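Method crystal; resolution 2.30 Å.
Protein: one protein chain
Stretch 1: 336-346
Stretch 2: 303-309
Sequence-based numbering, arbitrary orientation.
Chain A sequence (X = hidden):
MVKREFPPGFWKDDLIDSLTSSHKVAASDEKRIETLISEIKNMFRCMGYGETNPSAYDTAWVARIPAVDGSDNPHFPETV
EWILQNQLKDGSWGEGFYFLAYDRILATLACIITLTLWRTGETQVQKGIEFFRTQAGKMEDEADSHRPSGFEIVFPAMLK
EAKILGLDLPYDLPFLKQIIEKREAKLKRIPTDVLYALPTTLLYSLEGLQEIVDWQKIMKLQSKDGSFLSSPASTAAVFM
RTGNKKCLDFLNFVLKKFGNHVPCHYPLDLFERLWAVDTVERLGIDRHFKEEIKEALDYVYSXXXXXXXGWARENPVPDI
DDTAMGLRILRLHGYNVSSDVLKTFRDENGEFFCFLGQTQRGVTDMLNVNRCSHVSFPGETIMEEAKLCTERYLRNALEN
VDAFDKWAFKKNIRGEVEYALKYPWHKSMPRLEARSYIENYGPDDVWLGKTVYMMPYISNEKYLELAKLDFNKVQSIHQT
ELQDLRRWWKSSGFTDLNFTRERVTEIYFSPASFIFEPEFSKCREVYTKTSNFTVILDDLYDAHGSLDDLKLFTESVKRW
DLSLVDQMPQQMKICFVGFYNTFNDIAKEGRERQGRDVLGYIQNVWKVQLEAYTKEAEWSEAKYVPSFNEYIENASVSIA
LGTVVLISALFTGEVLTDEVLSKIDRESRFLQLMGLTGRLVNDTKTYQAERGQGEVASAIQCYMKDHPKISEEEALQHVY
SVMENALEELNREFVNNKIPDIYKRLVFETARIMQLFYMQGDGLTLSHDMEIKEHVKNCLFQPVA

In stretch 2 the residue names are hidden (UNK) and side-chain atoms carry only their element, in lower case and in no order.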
# COMPACT_ATOMS: atom_id res chain seq x y z
N ASN A 336 4.01 -18.04 1.29
CA ASN A 336 3.75 -18.52 2.63
C ASN A 336 4.57 -17.78 3.66
O ASN A 336 5.64 -18.23 4.06
CB ASN A 336 4.02 -20.02 2.75
CG ASN A 336 3.78 -20.55 4.16
OD1 ASN A 336 3.02 -19.96 4.93
ND2 ASN A 336 4.43 -21.66 4.50
N VAL A 337 4.05 -16.63 4.07
CA VAL A 337 4.70 -15.79 5.06
C VAL A 337 3.77 -15.69 6.26
O VAL A 337 2.55 -15.74 6.12
CB VAL A 337 4.99 -14.39 4.49
CG1 VAL A 337 6.07 -14.49 3.43
CG2 VAL A 337 3.72 -13.79 3.91
N SER A 338 4.35 -15.54 7.44
CA SER A 338 3.56 -15.45 8.66
C SER A 338 3.62 -14.07 9.28
O SER A 338 4.61 -13.36 9.13
CB SER A 338 4.08 -16.47 9.69
OG SER A 338 3.54 -16.20 10.98
N SER A 339 2.55 -13.69 9.97
CA SER A 339 2.51 -12.39 10.62
C SER A 339 3.38 -12.46 11.89
O SER A 339 3.58 -11.44 12.55
CB SER A 339 1.08 -12.01 10.99
OG SER A 339 0.50 -13.00 11.82
N ASP A 340 3.89 -13.64 12.22
CA ASP A 340 4.75 -13.78 13.40
C ASP A 340 5.99 -12.91 13.26
O ASP A 340 6.64 -12.60 14.27
CB ASP A 340 5.21 -15.23 13.60
CG ASP A 340 4.08 -16.16 13.98
OD1 ASP A 340 3.15 -15.72 14.69
OD2 ASP A 340 4.13 -17.34 13.58
N VAL A 341 6.34 -12.53 12.03
CA VAL A 341 7.51 -11.69 11.80
C VAL A 341 7.41 -10.36 12.55
O VAL A 341 8.42 -9.80 12.95
CB VAL A 341 7.72 -11.37 10.28
CG1 VAL A 341 8.10 -12.62 9.52
CG2 VAL A 341 6.47 -10.76 9.70
N LEU A 342 6.19 -9.87 12.74
CA LEU A 342 5.98 -8.61 13.44
C LEU A 342 6.25 -8.68 14.95
O LEU A 342 6.48 -7.65 15.59
CB LEU A 342 4.55 -8.11 13.22
CG LEU A 342 4.14 -7.73 11.79
CD1 LEU A 342 2.72 -7.21 11.82
CD2 LEU A 342 5.09 -6.67 11.22
N LYS A 343 6.21 -9.88 15.52
CA LYS A 343 6.45 -10.03 16.96
C LYS A 343 7.81 -9.46 17.36
O LYS A 343 7.99 -8.98 18.48
CB LYS A 343 6.35 -11.51 17.35
CG LYS A 343 4.91 -12.03 17.51
CD LYS A 343 4.89 -13.53 17.77
CE LYS A 343 3.53 -14.01 18.28
NZ LYS A 343 2.39 -13.68 17.39
N THR A 344 8.75 -9.50 16.44
CA THR A 344 10.10 -8.98 16.68
C THR A 344 10.10 -7.49 17.03
O THR A 344 11.03 -7.01 17.69
CB THR A 344 10.98 -9.18 15.42
OG1 THR A 344 11.17 -10.58 15.19
CG2 THR A 344 12.33 -8.51 15.60
N PHE A 345 9.08 -6.76 16.59
CA PHE A 345 9.02 -5.32 16.82
C PHE A 345 8.03 -4.84 17.89
O PHE A 345 7.90 -3.63 18.13
CB PHE A 345 8.73 -4.64 15.49
CG PHE A 345 9.67 -5.06 14.39
CD1 PHE A 345 9.35 -6.12 13.55
CD2 PHE A 345 10.92 -4.44 14.24
CE1 PHE A 345 10.25 -6.56 12.58
CE2 PHE A 345 11.82 -4.87 13.27
CZ PHE A 345 11.48 -5.93 12.44
N ARG A 346 7.37 -5.78 18.55
CA ARG A 346 6.40 -5.47 19.58
C ARG A 346 7.04 -5.44 20.97
O ARG A 346 7.82 -6.33 21.32
CB ARG A 346 5.30 -6.53 19.55
CG ARG A 346 4.22 -6.37 20.60
CD ARG A 346 3.31 -7.58 20.59
NE ARG A 346 2.15 -7.40 21.46
CZ ARG A 346 2.15 -7.60 22.77
NH1 ARG A 346 3.25 -8.00 23.39
NH2 ARG A 346 1.04 -7.38 23.47
N UNK A 303 14.80 -14.83 0.41
CA UNK A 303 15.60 -14.22 1.47
C UNK A 303 14.75 -13.92 2.69
O UNK A 303 15.20 -13.25 3.61
c UNK A 303 16.26 -12.93 0.97
c UNK A 303 17.37 -13.16 -0.00
c UNK A 303 17.47 -12.91 -1.33
n UNK A 303 18.55 -13.77 0.36
n UNK A 303 18.69 -13.37 -1.74
c UNK A 303 19.33 -13.88 -0.70
N UNK A 304 13.51 -14.41 2.68
CA UNK A 304 12.60 -14.20 3.80
C UNK A 304 13.11 -14.90 5.05
O UNK A 304 13.63 -16.01 5.00
c UNK A 304 9.47 -15.01 5.35
c UNK A 304 7.98 -11.80 6.05
n UNK A 304 8.59 -14.24 6.07
c UNK A 304 9.64 -12.91 4.60
c UNK A 304 8.27 -10.61 5.42
c UNK A 304 9.91 -11.68 3.97
c UNK A 304 10.14 -14.25 4.44
c UNK A 304 11.20 -14.71 3.46
c UNK A 304 8.67 -12.94 5.63
c UNK A 304 9.22 -10.54 4.39
N UNK A 305 12.95 -14.23 6.19
CA UNK A 305 13.39 -14.76 7.47
C UNK A 305 12.20 -14.62 8.40
O UNK A 305 11.51 -13.59 8.39
c UNK A 305 14.57 -13.94 7.99
c UNK A 305 15.23 -14.56 9.21
o UNK A 305 16.44 -14.83 9.14
o UNK A 305 14.53 -14.79 10.22
N UNK A 306 11.94 -15.65 9.20
CA UNK A 306 10.82 -15.65 10.13
C UNK A 306 10.90 -14.62 11.25
O UNK A 306 9.92 -14.39 11.96
c UNK A 306 10.09 -19.47 10.30
o UNK A 306 11.10 -20.04 10.75
c UNK A 306 10.24 -18.09 9.70
o UNK A 306 8.95 -19.98 10.32
c UNK A 306 10.66 -17.05 10.73
N UNK A 307 12.06 -13.99 11.41
CA UNK A 307 12.23 -12.96 12.43
C UNK A 307 12.05 -11.59 11.79
O UNK A 307 12.12 -10.56 12.46
c UNK A 307 14.04 -14.41 13.54
n UNK A 307 16.37 -13.60 13.44
n UNK A 307 17.77 -13.29 11.64
n UNK A 307 16.56 -15.24 11.83
c UNK A 307 13.62 -13.03 13.06
c UNK A 307 16.90 -14.05 12.31
c UNK A 307 15.39 -14.34 14.24
N UNK A 308 11.81 -11.57 10.48
CA UNK A 308 11.64 -10.31 9.79
C UNK A 308 12.86 -10.06 8.93
O UNK A 308 13.88 -10.74 9.06
N UNK A 309 12.77 -9.08 8.04
CA UNK A 309 13.89 -8.80 7.17
C UNK A 309 14.35 -7.37 7.30
O UNK A 309 13.68 -6.54 7.92
c UNK A 309 12.32 -8.21 5.29
c UNK A 309 13.52 -9.06 5.70
c UNK A 309 13.19 -10.54 5.51
c UNK A 309 11.95 -8.30 3.79
O HOH W 1 7.08 -15.84 8.17
O HOH W 2 6.57 -18.19 11.65

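Position 303 carries one carbon and then a five-membered ring of three carbons and two nitrogens, the imidazole of His303. It lies out of reach of stretch 1, and one ring nitrogen is hydrogen-bonded elsewhere in the structure.

Position 304 has one carbon leading to fused five- and six-membered rings with eight carbons and a single nitrogen. Only an indole fits, so this is Trp304. Its CA-to-CB bond points toward stretch 1, and Val337 CG1 sits over one ring face, 3.7 Å from the centroid of the five-membered ring and 14° off its normal, a CH-pi contact. Val341 CG1 packs 3.6 Å from Trp304 CZ2. A broad, flat side chain can thus meet two valines at once, while its one polar atom is also satisfied: a water accepts hydrogen bonds from Trp304 NE1 at 3.0 Å and from Ser338 N at 2.8 Å.

Position 305 shows two carbons, the second bearing two oxygens: a short carboxylate, Asp305. Its side chain touches nothing on stretch 1, but Asp305 OD1 accepts a hydrogen bond from the backbone N of position 307. Asp305 O lies 3.7 Å from Val341 CG1.

Position 306 has three carbons, the third carrying two oxygens, one carbon longer than its neighbor: Glu306. The exposed carboxylate makes no direct contact across; a water donates to Glu306 OE2 at 3.3 Å and to Asp340 OD2 at 3.2 Å, bridging two acidic groups.

Position 307 runs through three carbons and a nitrogen to a carbon carrying two more nitrogens, the guanidinium of Arg307. The hydrogen bond from Arg307 N to Asp305 OD1 is 2.9 Å long. It forms a salt bridge within the stretch, Arg307 NH1 to Asp305 OD1 at 2.6 Å, so its charge is met locally.

Position 308 has no side-chain atoms and is Gly308. A CB would stand 3.4 Å from Phe345 CE1, a tight approach, and at phi/psi of 108/168 it would be jammed against the preceding carbonyl O.

Position 309 has four carbons, forked at the first with one arm two carbons long: Ile309. It points away, its apolar side chain buried.

The contact combines apolar packing with one direct hydrogen bond. A type I turn from Asp305 to Gly308, closed by Gly308 N to Asp305 O at 2.9 Å, presents backbone carbonyls to stretch 1. Val341 CG1 packs 3.5 Å from Glu306 O, and Thr344 OG1 donates to Arg307 O at 2.9 Å. The indole extends the packing to Val337, and glycine lets the chain pass close to Phe345.

Stretch 2, residues 303-309: HWDERGI
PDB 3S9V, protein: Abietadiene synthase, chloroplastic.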